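Local coordinates for protein putative citrate lyase, alfa subunit (Streptococcus mutans, PDB 2HJ0) that belongs to the CitF family of alpha subunits and is built around two large, mostly parallel alpha/beta sheets, at residues S100-V105 / S124-K129; E107-H112 / D128-A133; H70-E75 / D327-D332; N120-G125 / P142-S147. One frame throughout, in Å; residues are numbered along the deposited sequence.

How the interactions relate
Starting from the N terminus, segment 70-75 follows strand 66-69 of the ten-strand sheet and does not meet its partner until 327-332, next to the nine-strand sheet. Interaction 3 therefore closes a very long loop that ties the two sheets together and encloses the other three contacts. Within it, interaction 1 brings the loop after strand 95-99 back to the start of helix 127-135, and interaction 2 packs helix 109-114 on that helix, so the two share D128 and K129. Interaction 4 pairs strands 118-123 and 143-145, shares S124 and G125 with interaction 1, and crosses interaction 2 along the chain. S100 hydrogen-bonds to H71, linking interactions 1 and 3.

Interaction 1 (S100-V105 / S124-K129); sequences SSIANV and SGLRDK
S100 to N104 runs beside S124 to K129 in nearly the same direction, the end-to-end lines 17° apart, and two backbone bonds join them: S124 N donates to S100 O, and I102 N donates to G125 O at 3.1 Å. The hydroxyl of S101, anti to the backbone N (chi1 -160°), weakly accepts G125 N; a small polar residue suits this close approach. I102 turns its side chain toward 124-129, where its CD1 lies 3.5 Å from L126 CD2, the two side chains side by side, with V130 and I121 also packing on I102. R127 lays its CG against I102 O, and a water accepts from R127 NE at 2.6 Å and donates to I102 O at 2.8 Å. The R127 side chain also lies near a bound citric acid. N104 is gripped at both ends of its amide: OD1 accepts K129 N at 3.1 Å, while ND2 donates to the anti side of D128 OD2 at 3.1 Å, with amide and carboxylate planes 8° apart. Asparagine suits the place because it can accept and donate at once. This pairing fixes the amide's rotation, and the nearby start of helix 127-135 probably favours the negative charge of D128.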
loop_
_atom_site.group_PDB
_atom_site.type_symbol
_atom_site.label_atom_id
_atom_site.label_comp_id
_atom_site.label_asym_id
_atom_site.label_seq_id
_atom_site.Cartn_x
_atom_site.Cartn_y
_atom_site.Cartn_z
ATOM N N SER A 100 -17.431 3.276 -7.681
ATOM C CA SER A 100 -17.000 4.523 -7.057
ATOM C C SER A 100 -17.893 5.671 -7.549
ATOM O O SER A 100 -18.108 6.635 -6.819
ATOM C CB SER A 100 -15.533 4.799 -7.364
ATOM O OG SER A 100 -15.281 4.813 -8.751
ATOM N N SER A 101 -18.406 5.574 -8.777
ATOM C CA SER A 101 -19.336 6.574 -9.303
ATOM C C SER A 101 -19.897 6.105 -10.634
ATOM O O SER A 101 -19.316 5.239 -11.271
ATOM C CB SER A 101 -18.676 7.947 -9.445
ATOM O OG SER A 101 -19.659 8.983 -9.509
ATOM N N ILE A 102 -21.028 6.667 -11.050
ATOM C CA ILE A 102 -21.684 6.244 -12.292
ATOM C C ILE A 102 -21.794 7.360 -13.331
ATOM O O ILE A 102 -22.259 8.456 -13.027
ATOM C CB ILE A 102 -23.111 5.672 -11.961
ATOM C CG1 ILE A 102 -22.972 4.353 -11.188
ATOM C CG2 ILE A 102 -23.901 5.418 -13.219
ATOM C CD1 ILE A 102 -24.250 3.862 -10.579
ATOM N N ALA A 103 -21.374 7.083 -14.560
ATOM C CA ALA A 103 -21.445 8.092 -15.625
ATOM C C ALA A 103 -22.614 7.816 -16.587
ATOM O O ALA A 103 -23.331 6.835 -16.416
ATOM C CB ALA A 103 -20.116 8.127 -16.399
ATOM N N ASN A 104 -22.804 8.682 -17.588
ATOM C CA ASN A 104 -23.889 8.520 -18.561
ATOM C C ASN A 104 -23.681 7.341 -19.512
ATOM O O ASN A 104 -24.641 6.717 -19.975
ATOM C CB ASN A 104 -24.088 9.778 -19.411
ATOM C CG ASN A 104 -24.612 10.964 -18.613
ATOM O OD1 ASN A 104 -25.629 10.887 -17.911
ATOM N ND2 ASN A 104 -23.915 12.083 -18.732
ATOM N N VAL A 105 -22.433 7.023 -19.813
ATOM C CA VAL A 105 -22.155 5.929 -20.726
ATOM C C VAL A 105 -22.607 4.629 -20.086
ATOM O O VAL A 105 -22.688 3.595 -20.749
ATOM C CB VAL A 105 -20.647 5.855 -21.042
ATOM C CG1 VAL A 105 -19.865 5.473 -19.783
ATOM C CG2 VAL A 105 -20.399 4.858 -22.158
ATOM N N SER A 124 -21.021 7.674 -5.736
ATOM C CA SER A 124 -20.962 9.113 -5.569
ATOM C C SER A 124 -22.104 9.758 -6.335
ATOM O O SER A 124 -22.842 10.588 -5.800
ATOM C CB SER A 124 -19.609 9.639 -6.068
ATOM O OG SER A 124 -19.588 11.057 -6.125
ATOM N N GLY A 125 -22.262 9.359 -7.591
ATOM C CA GLY A 125 -23.322 9.935 -8.393
ATOM C C GLY A 125 -23.922 8.986 -9.404
ATOM O O GLY A 125 -23.484 7.852 -9.555
ATOM N N LEU A 126 -24.934 9.450 -10.112
ATOM C CA LEU A 126 -25.565 8.602 -11.096
ATOM C C LEU A 126 -25.611 9.324 -12.438
ATOM O O LEU A 126 -25.774 8.694 -13.482
ATOM C CB LEU A 126 -26.977 8.232 -10.618
ATOM C CG LEU A 126 -27.068 7.612 -9.218
ATOM C CD1 LEU A 126 -28.516 7.544 -8.792
ATOM C CD2 LEU A 126 -26.430 6.234 -9.209
ATOM N N ARG A 127 -25.440 10.645 -12.396
ATOM C CA ARG A 127 -25.470 11.513 -13.580
ATOM C C ARG A 127 -26.842 11.518 -14.239
ATOM O O ARG A 127 -27.793 10.944 -13.719
ATOM C CB ARG A 127 -24.404 11.113 -14.616
ATOM C CG ARG A 127 -22.949 11.308 -14.175
ATOM C CD ARG A 127 -22.668 12.717 -13.627
ATOM N NE ARG A 127 -21.353 12.820 -12.976
ATOM C CZ ARG A 127 -20.962 13.849 -12.223
ATOM N NH1 ARG A 127 -19.755 13.857 -11.674
ATOM N NH2 ARG A 127 -21.784 14.874 -12.012
ATOM N N ASP A 128 -26.916 12.168 -15.396
ATOM C CA ASP A 128 -28.146 12.329 -16.172
ATOM C C ASP A 128 -29.027 11.098 -16.401
ATOM O O ASP A 128 -30.093 10.969 -15.796
ATOM C CB ASP A 128 -27.800 12.965 -17.525
ATOM C CG ASP A 128 -27.016 14.274 -17.382
ATOM O OD1 ASP A 128 -27.506 15.207 -16.693
ATOM O OD2 ASP A 128 -25.913 14.377 -17.966
ATOM N N LYS A 129 -28.585 10.210 -17.288
ATOM C CA LYS A 129 -29.333 9.007 -17.644
ATOM C C LYS A 129 -29.682 8.044 -16.507
ATOM O O LYS A 129 -30.861 7.834 -16.212
ATOM C CB LYS A 129 -28.589 8.253 -18.749
ATOM C CG LYS A 129 -28.181 9.148 -19.901
ATOM C CD LYS A 129 -27.976 8.373 -21.189
ATOM C CE LYS A 129 -27.672 9.329 -22.333
ATOM N NZ LYS A 129 -28.670 10.447 -22.389
HETATM O O HOH W 1 -20.434 10.438 -12.411
#

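Interaction 2 (E107-H112 / D128-A133); sequences EPLIDH and DKVGAA
I110 and A133 join two neighbouring helices that flank the mostly parallel ten-strand sheet: helix 109-114, in the connection from strand 95-99 to strand 118-123, and helix 127-135, in the next connection, to strand 143-145. The A133 methyl carries the middle of the contact. Its CB lies 3.8 Å from I110 CD1 and a similar distance from CG1 and CG2, so one small group faces both branches of the isoleucine. Alanine suits this place because its short side chain lets the long one reach the helix. I110 CD1 also comes to 4.0 Å from K129 O, a carbonyl already engaged within its own helix by A133 N at 3.1 Å. Deeper in, L109 CD1 meets V130 CG1 at 4.1 Å, the two side chains meeting obliquely. V130 has CG1 anti to its backbone N (chi1 178°), which turns that methyl toward the leucine. I102 packs on both residues, so this side belongs to the buried apolar core. At the solvent-exposed side the chemistry changes. The extended E107 side chain slants across that of K129, its OE2 3.3 Å from K129 CD, but K129 NZ stays 4.6 Å from E107 OE2. That is too far for a salt bridge, though the opposite charges probably still attract. The aliphatic part of lysine packs while its charged end remains near the surface. Helices from two consecutive beta-alpha-beta crossovers of a Rossmann-like sheet thus lie side by side, joined by the apolar contacts of L109, I110, V130 and A133.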
loop_
_atom_site.group_PDB
_atom_site.type_symbol
_atom_site.label_atom_id
_atom_site.label_comp_id
_atom_site.label_asym_id
_atom_site.label_seq_id
_atom_site.Cartn_x
_atom_site.Cartn_y
_atom_site.Cartn_z
ATOM N N GLU A 107 -25.439 3.845 -19.270
ATOM C CA GLU A 107 -26.876 3.702 -19.519
ATOM C C GLU A 107 -27.370 2.255 -19.492
ATOM O O GLU A 107 -28.448 1.970 -18.965
ATOM C CB GLU A 107 -27.242 4.328 -20.857
ATOM C CG GLU A 107 -28.730 4.550 -21.060
ATOM C CD GLU A 107 -29.069 4.829 -22.517
ATOM O OE1 GLU A 107 -28.925 3.891 -23.343
ATOM O OE2 GLU A 107 -29.466 5.980 -22.845
ATOM N N PRO A 108 -26.599 1.320 -20.070
ATOM C CA PRO A 108 -27.000 -0.090 -20.083
ATOM C C PRO A 108 -27.466 -0.603 -18.723
ATOM O O PRO A 108 -28.224 -1.562 -18.639
ATOM C CB PRO A 108 -25.737 -0.786 -20.561
ATOM C CG PRO A 108 -25.189 0.199 -21.532
ATOM C CD PRO A 108 -25.315 1.491 -20.772
ATOM N N LEU A 109 -27.001 0.048 -17.663
ATOM C CA LEU A 109 -27.363 -0.324 -16.304
ATOM C C LEU A 109 -28.877 -0.332 -16.133
ATOM O O LEU A 109 -29.425 -1.223 -15.488
ATOM C CB LEU A 109 -26.772 0.669 -15.312
ATOM C CG LEU A 109 -26.234 0.164 -13.984
ATOM C CD1 LEU A 109 -26.251 1.345 -13.000
ATOM C CD2 LEU A 109 -27.057 -0.982 -13.428
ATOM N N ILE A 110 -29.554 0.659 -16.709
ATOM C CA ILE A 110 -31.000 0.751 -16.565
ATOM C C ILE A 110 -31.719 -0.575 -16.829
ATOM O O ILE A 110 -32.482 -1.046 -15.983
ATOM C CB ILE A 110 -31.574 1.864 -17.458
ATOM C CG1 ILE A 110 -30.890 3.192 -17.124
ATOM C CG2 ILE A 110 -33.069 1.999 -17.220
ATOM C CD1 ILE A 110 -31.305 4.325 -18.010
ATOM N N ASP A 111 -31.468 -1.192 -17.979
ATOM C CA ASP A 111 -32.108 -2.469 -18.276
ATOM C C ASP A 111 -31.753 -3.548 -17.263
ATOM O O ASP A 111 -32.606 -4.355 -16.893
ATOM C CB ASP A 111 -31.740 -2.973 -19.672
ATOM C CG ASP A 111 -32.530 -2.286 -20.771
ATOM O OD1 ASP A 111 -33.724 -1.988 -20.558
ATOM O OD2 ASP A 111 -31.964 -2.059 -21.857
ATOM N N HIS A 112 -30.501 -3.583 -16.815
ATOM C CA HIS A 112 -30.090 -4.598 -15.840
ATOM C C HIS A 112 -30.865 -4.444 -14.535
ATOM O O HIS A 112 -31.019 -5.400 -13.771
ATOM C CB HIS A 112 -28.588 -4.499 -15.546
ATOM C CG HIS A 112 -27.717 -4.767 -16.730
ATOM N ND1 HIS A 112 -27.734 -5.965 -17.411
ATOM C CD2 HIS A 112 -26.802 -3.989 -17.357
ATOM C CE1 HIS A 112 -26.868 -5.913 -18.407
ATOM N NE2 HIS A 112 -26.288 -4.724 -18.397
ATOM N N ASP A 128 -26.916 12.168 -15.396
ATOM C CA ASP A 128 -28.146 12.329 -16.172
ATOM C C ASP A 128 -29.027 11.098 -16.401
ATOM O O ASP A 128 -30.093 10.969 -15.796
ATOM C CB ASP A 128 -27.800 12.965 -17.525
ATOM C CG ASP A 128 -27.016 14.274 -17.382
ATOM O OD1 ASP A 128 -27.506 15.207 -16.693
ATOM O OD2 ASP A 128 -25.913 14.377 -17.966
ATOM N N LYS A 129 -28.585 10.210 -17.288
ATOM C CA LYS A 129 -29.333 9.007 -17.644
ATOM C C LYS A 129 -29.682 8.044 -16.507
ATOM O O LYS A 129 -30.861 7.834 -16.212
ATOM C CB LYS A 129 -28.589 8.253 -18.749
ATOM C CG LYS A 129 -28.181 9.148 -19.901
ATOM C CD LYS A 129 -27.976 8.373 -21.189
ATOM C CE LYS A 129 -27.672 9.329 -22.333
ATOM N NZ LYS A 129 -28.670 10.447 -22.389
ATOM N N VAL A 130 -28.678 7.447 -15.873
ATOM C CA VAL A 130 -28.957 6.515 -14.782
ATOM C C VAL A 130 -29.750 7.203 -13.672
ATOM O O VAL A 130 -30.704 6.636 -13.142
ATOM C CB VAL A 130 -27.657 5.930 -14.176
ATOM C CG1 VAL A 130 -27.991 5.009 -13.006
ATOM C CG2 VAL A 130 -26.887 5.168 -15.239
ATOM N N GLY A 131 -29.352 8.425 -13.334
ATOM C CA GLY A 131 -30.038 9.170 -12.296
ATOM C C GLY A 131 -31.495 9.431 -12.629
ATOM O O GLY A 131 -32.353 9.387 -11.745
ATOM N N ALA A 132 -31.771 9.712 -13.900
ATOM C CA ALA A 132 -33.134 9.967 -14.375
ATOM C C ALA A 132 -33.968 8.733 -14.098
ATOM O O ALA A 132 -35.020 8.813 -13.471
ATOM C CB ALA A 132 -33.127 10.257 -15.866
ATOM N N ALA A 133 -33.490 7.589 -14.572
ATOM C CA ALA A 133 -34.188 6.333 -14.342
ATOM C C ALA A 133 -34.466 6.150 -12.841
ATOM O O ALA A 133 -35.623 6.051 -12.425
ATOM C CB ALA A 133 -33.366 5.171 -14.872
#

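Interaction 3 (H70-E75 / D327-D332); sequences HHHFRE and DVQDFD
H71 opens a type I beta turn, ending at R74, that lets the loop after strand 66-69 of one alpha/beta sheet touch Q329, just beyond strand 322-327 of the other. The turn is closed by R74 N donating to H71 O at 3.0 Å. The ring of H71 crosses the Q329 side chain at about a right angle, with its NE2 3.8 Å from Q329 NE2. Histidine suits this junction because it offers both a flat surface and polar ring atoms: the ring stacks on Y192, its ND1 bonds to S100 OG, and the side chain lies close to a bound citric acid. Q329 OE1 is held in turn by Y192 OH. H72 follows with a hydrogen bond to the other segment: NE2 donates to V328 O at 3.1 Å and 172°. The bond lies in the plane of the imidazole and in the plane of the carbonyl, a well-aligned use of a buried ring N-H. The H72 ring edge also meets Q329 CB at 4.0 Å, and Y192 lies against this ring too. R74, leaving the turn, spans the remaining distance, as a long arginine can. A bend at chi3 (-97°) places NE, and the guanidinium ends beside F331. Its plane is 69° from the phenyl ring, so the two groups are far from parallel. R74 NH1 comes to 2.8 Å from F331 O, while F331 CD1 sits over one face of the guanidinium, 3.6 Å from R74 CZ.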
loop_
_atom_site.group_PDB
_atom_site.type_symbol
_atom_site.label_atom_id
_atom_site.label_comp_id
_atom_site.label_asym_id
_atom_site.label_seq_id
_atom_site.Cartn_x
_atom_site.Cartn_y
_atom_site.Cartn_z
ATOM N N HIS A 70 -14.514 1.180 -10.694
ATOM C CA HIS A 70 -14.098 2.551 -10.443
ATOM C C HIS A 70 -14.500 3.412 -11.639
ATOM O O HIS A 70 -14.845 2.882 -12.692
ATOM C CB HIS A 70 -12.599 2.641 -10.201
ATOM C CG HIS A 70 -11.774 2.406 -11.420
ATOM N ND1 HIS A 70 -11.057 1.248 -11.618
ATOM C CD2 HIS A 70 -11.595 3.161 -12.530
ATOM C CE1 HIS A 70 -10.477 1.292 -12.804
ATOM N NE2 HIS A 70 -10.789 2.441 -13.378
ATOM N N HIS A 71 -14.477 4.732 -11.479
ATOM C CA HIS A 71 -14.862 5.627 -12.572
ATOM C C HIS A 71 -13.745 6.531 -13.110
ATOM O O HIS A 71 -14.013 7.641 -13.606
ATOM C CB HIS A 71 -16.044 6.505 -12.140
ATOM C CG HIS A 71 -15.711 7.485 -11.062
ATOM N ND1 HIS A 71 -15.421 7.102 -9.771
ATOM C CD2 HIS A 71 -15.580 8.833 -11.090
ATOM C CE1 HIS A 71 -15.124 8.168 -9.051
ATOM N NE2 HIS A 71 -15.209 9.232 -9.828
ATOM N N HIS A 72 -12.501 6.067 -13.046
ATOM C CA HIS A 72 -11.406 6.906 -13.529
ATOM C C HIS A 72 -11.428 7.155 -15.031
ATOM O O HIS A 72 -10.824 8.108 -15.511
ATOM C CB HIS A 72 -10.057 6.327 -13.102
ATOM C CG HIS A 72 -9.686 6.651 -11.692
ATOM N ND1 HIS A 72 -9.558 5.690 -10.714
ATOM C CD2 HIS A 72 -9.395 7.832 -11.099
ATOM C CE1 HIS A 72 -9.201 6.263 -9.578
ATOM N NE2 HIS A 72 -9.092 7.563 -9.785
ATOM N N PHE A 73 -12.136 6.310 -15.767
ATOM C CA PHE A 73 -12.238 6.476 -17.220
ATOM C C PHE A 73 -13.447 7.346 -17.583
ATOM O O PHE A 73 -13.684 7.672 -18.756
ATOM C CB PHE A 73 -12.365 5.121 -17.915
ATOM C CG PHE A 73 -11.103 4.331 -17.900
ATOM C CD1 PHE A 73 -11.058 3.075 -17.314
ATOM C CD2 PHE A 73 -9.947 4.855 -18.464
ATOM C CE1 PHE A 73 -9.881 2.352 -17.291
ATOM C CE2 PHE A 73 -8.758 4.144 -18.450
ATOM C CZ PHE A 73 -8.721 2.890 -17.864
ATOM N N ARG A 74 -14.209 7.707 -16.556
ATOM C CA ARG A 74 -15.388 8.528 -16.718
ATOM C C ARG A 74 -16.285 8.097 -17.862
ATOM O O ARG A 74 -16.597 6.917 -17.976
ATOM C CB ARG A 74 -14.967 9.975 -16.874
ATOM C CG ARG A 74 -14.235 10.442 -15.656
ATOM C CD ARG A 74 -14.304 11.928 -15.530
ATOM N NE ARG A 74 -13.099 12.531 -16.063
ATOM C CZ ARG A 74 -12.931 13.833 -16.208
ATOM N NH1 ARG A 74 -11.785 14.298 -16.709
ATOM N NH2 ARG A 74 -13.917 14.654 -15.856
ATOM N N GLU A 75 -16.698 9.041 -18.708
ATOM C CA GLU A 75 -17.595 8.736 -19.827
ATOM C C GLU A 75 -16.988 7.826 -20.872
ATOM O O GLU A 75 -17.665 7.416 -21.815
ATOM C CB GLU A 75 -18.068 10.017 -20.508
ATOM C CG GLU A 75 -18.905 10.939 -19.626
ATOM C CD GLU A 75 -20.234 10.319 -19.170
ATOM O OE1 GLU A 75 -20.732 9.377 -19.831
ATOM O OE2 GLU A 75 -20.776 10.801 -18.152
ATOM N N ASP A 327 -2.676 13.538 -5.806
ATOM C CA ASP A 327 -3.693 13.234 -6.814
ATOM C C ASP A 327 -4.533 11.982 -6.560
ATOM O O ASP A 327 -4.001 10.874 -6.488
ATOM C CB ASP A 327 -2.979 13.089 -8.170
ATOM C CG ASP A 327 -3.927 13.050 -9.349
ATOM O OD1 ASP A 327 -5.066 12.571 -9.202
ATOM O OD2 ASP A 327 -3.508 13.494 -10.440
ATOM N N VAL A 328 -5.847 12.156 -6.452
ATOM C CA VAL A 328 -6.721 11.012 -6.242
ATOM C C VAL A 328 -7.468 10.716 -7.540
ATOM O O VAL A 328 -8.014 9.630 -7.739
ATOM C CB VAL A 328 -7.736 11.267 -5.123
ATOM C CG1 VAL A 328 -8.821 12.233 -5.593
ATOM C CG2 VAL A 328 -8.331 9.949 -4.682
ATOM N N GLN A 329 -7.485 11.698 -8.425
ATOM C CA GLN A 329 -8.139 11.538 -9.708
ATOM C C GLN A 329 -7.747 12.650 -10.679
ATOM O O GLN A 329 -7.687 13.821 -10.310
ATOM C CB GLN A 329 -9.650 11.516 -9.527
ATOM C CG GLN A 329 -10.374 11.831 -10.788
ATOM C CD GLN A 329 -11.855 11.684 -10.644
ATOM O OE1 GLN A 329 -12.439 12.080 -9.625
ATOM N NE2 GLN A 329 -12.488 11.117 -11.668
ATOM N N ASP A 330 -7.480 12.275 -11.924
ATOM C CA ASP A 330 -7.105 13.248 -12.935
ATOM C C ASP A 330 -8.307 13.616 -13.768
ATOM O O ASP A 330 -9.162 12.777 -14.024
ATOM C CB ASP A 330 -6.025 12.677 -13.833
ATOM C CG ASP A 330 -4.736 12.487 -13.114
ATOM O OD1 ASP A 330 -4.235 11.342 -13.084
ATOM O OD2 ASP A 330 -4.223 13.491 -12.572
ATOM N N PHE A 331 -8.362 14.869 -14.203
ATOM C CA PHE A 331 -9.477 15.343 -15.007
ATOM C C PHE A 331 -9.131 15.714 -16.462
ATOM O O PHE A 331 -9.932 16.349 -17.153
ATOM C CB PHE A 331 -10.150 16.516 -14.295
ATOM C CG PHE A 331 -11.144 16.097 -13.239
ATOM C CD1 PHE A 331 -12.510 16.134 -13.495
ATOM C CD2 PHE A 331 -10.716 15.653 -11.993
ATOM C CE1 PHE A 331 -13.428 15.736 -12.520
ATOM C CE2 PHE A 331 -11.629 15.257 -11.020
ATOM C CZ PHE A 331 -12.984 15.297 -11.282
ATOM N N ASP A 332 -7.941 15.329 -16.917
ATOM C CA ASP A 332 -7.518 15.570 -18.296
ATOM C C ASP A 332 -6.199 14.855 -18.572
ATOM O O ASP A 332 -5.405 14.625 -17.662
ATOM C CB ASP A 332 -7.402 17.071 -18.601
ATOM C CG ASP A 332 -6.417 17.777 -17.714
ATOM O OD1 ASP A 332 -6.373 19.021 -17.765
ATOM O OD2 ASP A 332 -5.683 17.099 -16.963
#

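Interaction 4 (N120-G125 / P142-S147); sequences NITSSG and PVIIRS
T122 pairs with I144, and S123 with I145, in a parallel beta ladder in which residues 120-123 and 143-145 run 15° apart, the two strands of one beta-alpha-beta unit. The tight part is the backbone: I144 N donates to I121 O at 2.8 Å, S123 N to I144 O at 3.2 Å, and R146 N to S123 O at 3.1 Å. On the buried face I121 CB meets V143 CG1 at 4.1 Å, and I145 CG2 lies against S124 O; branched aliphatic residues suit strands that face a core. S124 itself turns from the ladder, its OG bonded to G398 N, close to a bound citric acid. The other face, carrying T122 and I144, is more open and more polar. T122 OG1, anti to the backbone N (chi1 -178°), donates to I144 O at 2.9 Å, and R146 NH2 reaches the same hydroxyl through a weak bond. I144 CG2 lies over one face of the guanidinium, 3.5 Å above its plane and offset toward its rim, while R146 NE makes a salt bridge with E498. Threonine suits this place because one hydroxyl can both give and accept. I144 O thus receives two donors, S123 N and T122 OG1, and the arginine, though its charge is shared with E498, may slightly polarise the hydroxyl.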
loop_
_atom_site.group_PDB
_atom_site.type_symbol
_atom_site.label_atom_id
_atom_site.label_comp_id
_atom_site.label_asym_id
_atom_site.label_seq_id
_atom_site.Cartn_x
_atom_site.Cartn_y
_atom_site.Cartn_z
ATOM N N ASN A 120 -29.253 -3.430 -5.967
ATOM C CA ASN A 120 -28.761 -2.421 -5.028
ATOM C C ASN A 120 -27.579 -1.685 -5.642
ATOM O O ASN A 120 -26.708 -2.287 -6.271
ATOM C CB ASN A 120 -28.325 -3.058 -3.705
ATOM C CG ASN A 120 -29.494 -3.532 -2.878
ATOM O OD1 ASN A 120 -30.217 -4.435 -3.277
ATOM N ND2 ASN A 120 -29.694 -2.921 -1.722
ATOM N N ILE A 121 -27.550 -0.377 -5.437
ATOM C CA ILE A 121 -26.501 0.469 -5.989
ATOM C C ILE A 121 -25.968 1.445 -4.945
ATOM O O ILE A 121 -26.733 1.983 -4.150
ATOM C CB ILE A 121 -27.051 1.315 -7.164
ATOM C CG1 ILE A 121 -27.708 0.408 -8.216
ATOM C CG2 ILE A 121 -25.931 2.151 -7.772
ATOM C CD1 ILE A 121 -28.396 1.180 -9.360
ATOM N N THR A 122 -24.658 1.662 -4.940
ATOM C CA THR A 122 -24.053 2.644 -4.040
ATOM C C THR A 122 -22.918 3.345 -4.784
ATOM O O THR A 122 -22.130 2.694 -5.481
ATOM C CB THR A 122 -23.512 2.009 -2.730
ATOM O OG1 THR A 122 -22.974 3.046 -1.901
ATOM C CG2 THR A 122 -22.432 0.961 -3.012
ATOM N N SER A 123 -22.868 4.672 -4.689
ATOM C CA SER A 123 -21.804 5.439 -5.334
ATOM C C SER A 123 -21.881 6.928 -5.053
ATOM O O SER A 123 -22.682 7.388 -4.229
ATOM C CB SER A 123 -21.784 5.207 -6.848
ATOM O OG SER A 123 -22.817 5.898 -7.506
ATOM N N SER A 124 -21.021 7.674 -5.736
ATOM C CA SER A 124 -20.962 9.113 -5.569
ATOM C C SER A 124 -22.104 9.758 -6.335
ATOM O O SER A 124 -22.842 10.588 -5.800
ATOM C CB SER A 124 -19.609 9.639 -6.068
ATOM O OG SER A 124 -19.588 11.057 -6.125
ATOM N N GLY A 125 -22.262 9.359 -7.591
ATOM C CA GLY A 125 -23.322 9.935 -8.393
ATOM C C GLY A 125 -23.922 8.986 -9.404
ATOM O O GLY A 125 -23.484 7.852 -9.555
ATOM N N PRO A 142 -33.580 1.583 -2.412
ATOM C CA PRO A 142 -33.032 2.936 -2.581
ATOM C C PRO A 142 -31.538 2.907 -2.901
ATOM O O PRO A 142 -30.791 2.094 -2.347
ATOM C CB PRO A 142 -33.287 3.604 -1.219
ATOM C CG PRO A 142 -34.353 2.769 -0.581
ATOM C CD PRO A 142 -33.998 1.362 -1.020
ATOM N N VAL A 143 -31.104 3.788 -3.791
ATOM C CA VAL A 143 -29.690 3.868 -4.127
ATOM C C VAL A 143 -29.013 4.498 -2.916
ATOM O O VAL A 143 -29.513 5.486 -2.383
ATOM C CB VAL A 143 -29.454 4.775 -5.350
ATOM C CG1 VAL A 143 -27.959 4.952 -5.580
ATOM C CG2 VAL A 143 -30.121 4.184 -6.579
ATOM N N ILE A 144 -27.904 3.928 -2.457
ATOM C CA ILE A 144 -27.196 4.501 -1.306
ATOM C C ILE A 144 -26.083 5.428 -1.793
ATOM O O ILE A 144 -25.099 4.983 -2.380
ATOM C CB ILE A 144 -26.537 3.417 -0.424
ATOM C CG1 ILE A 144 -27.601 2.473 0.146
ATOM C CG2 ILE A 144 -25.758 4.078 0.717
ATOM C CD1 ILE A 144 -28.616 3.155 1.025
ATOM N N ILE A 145 -26.220 6.720 -1.562
ATOM C CA ILE A 145 -25.171 7.608 -2.012
ATOM C C ILE A 145 -24.230 7.933 -0.879
ATOM O O ILE A 145 -24.657 8.265 0.224
ATOM C CB ILE A 145 -25.745 8.897 -2.585
ATOM C CG1 ILE A 145 -26.269 8.623 -3.989
ATOM C CG2 ILE A 145 -24.681 9.974 -2.623
ATOM C CD1 ILE A 145 -27.145 9.682 -4.476
ATOM N N ARG A 146 -22.941 7.816 -1.160
ATOM C CA ARG A 146 -21.911 8.107 -0.176
ATOM C C ARG A 146 -20.860 9.017 -0.817
ATOM O O ARG A 146 -20.652 8.960 -2.022
ATOM C CB ARG A 146 -21.227 6.816 0.264
ATOM C CG ARG A 146 -22.125 5.741 0.831
ATOM C CD ARG A 146 -21.246 4.672 1.490
ATOM N NE ARG A 146 -21.982 3.854 2.436
ATOM C CZ ARG A 146 -22.684 2.776 2.106
ATOM N NH1 ARG A 146 -23.336 2.113 3.043
ATOM N NH2 ARG A 146 -22.716 2.342 0.854
ATOM N N SER A 147 -20.197 9.843 -0.010
ATOM C CA SER A 147 -19.145 10.723 -0.498
ATOM C C SER A 147 -17.925 9.840 -0.771
ATOM O O SER A 147 -17.899 8.674 -0.357
ATOM C CB SER A 147 -18.793 11.776 0.561
ATOM O OG SER A 147 -18.187 11.189 1.707
#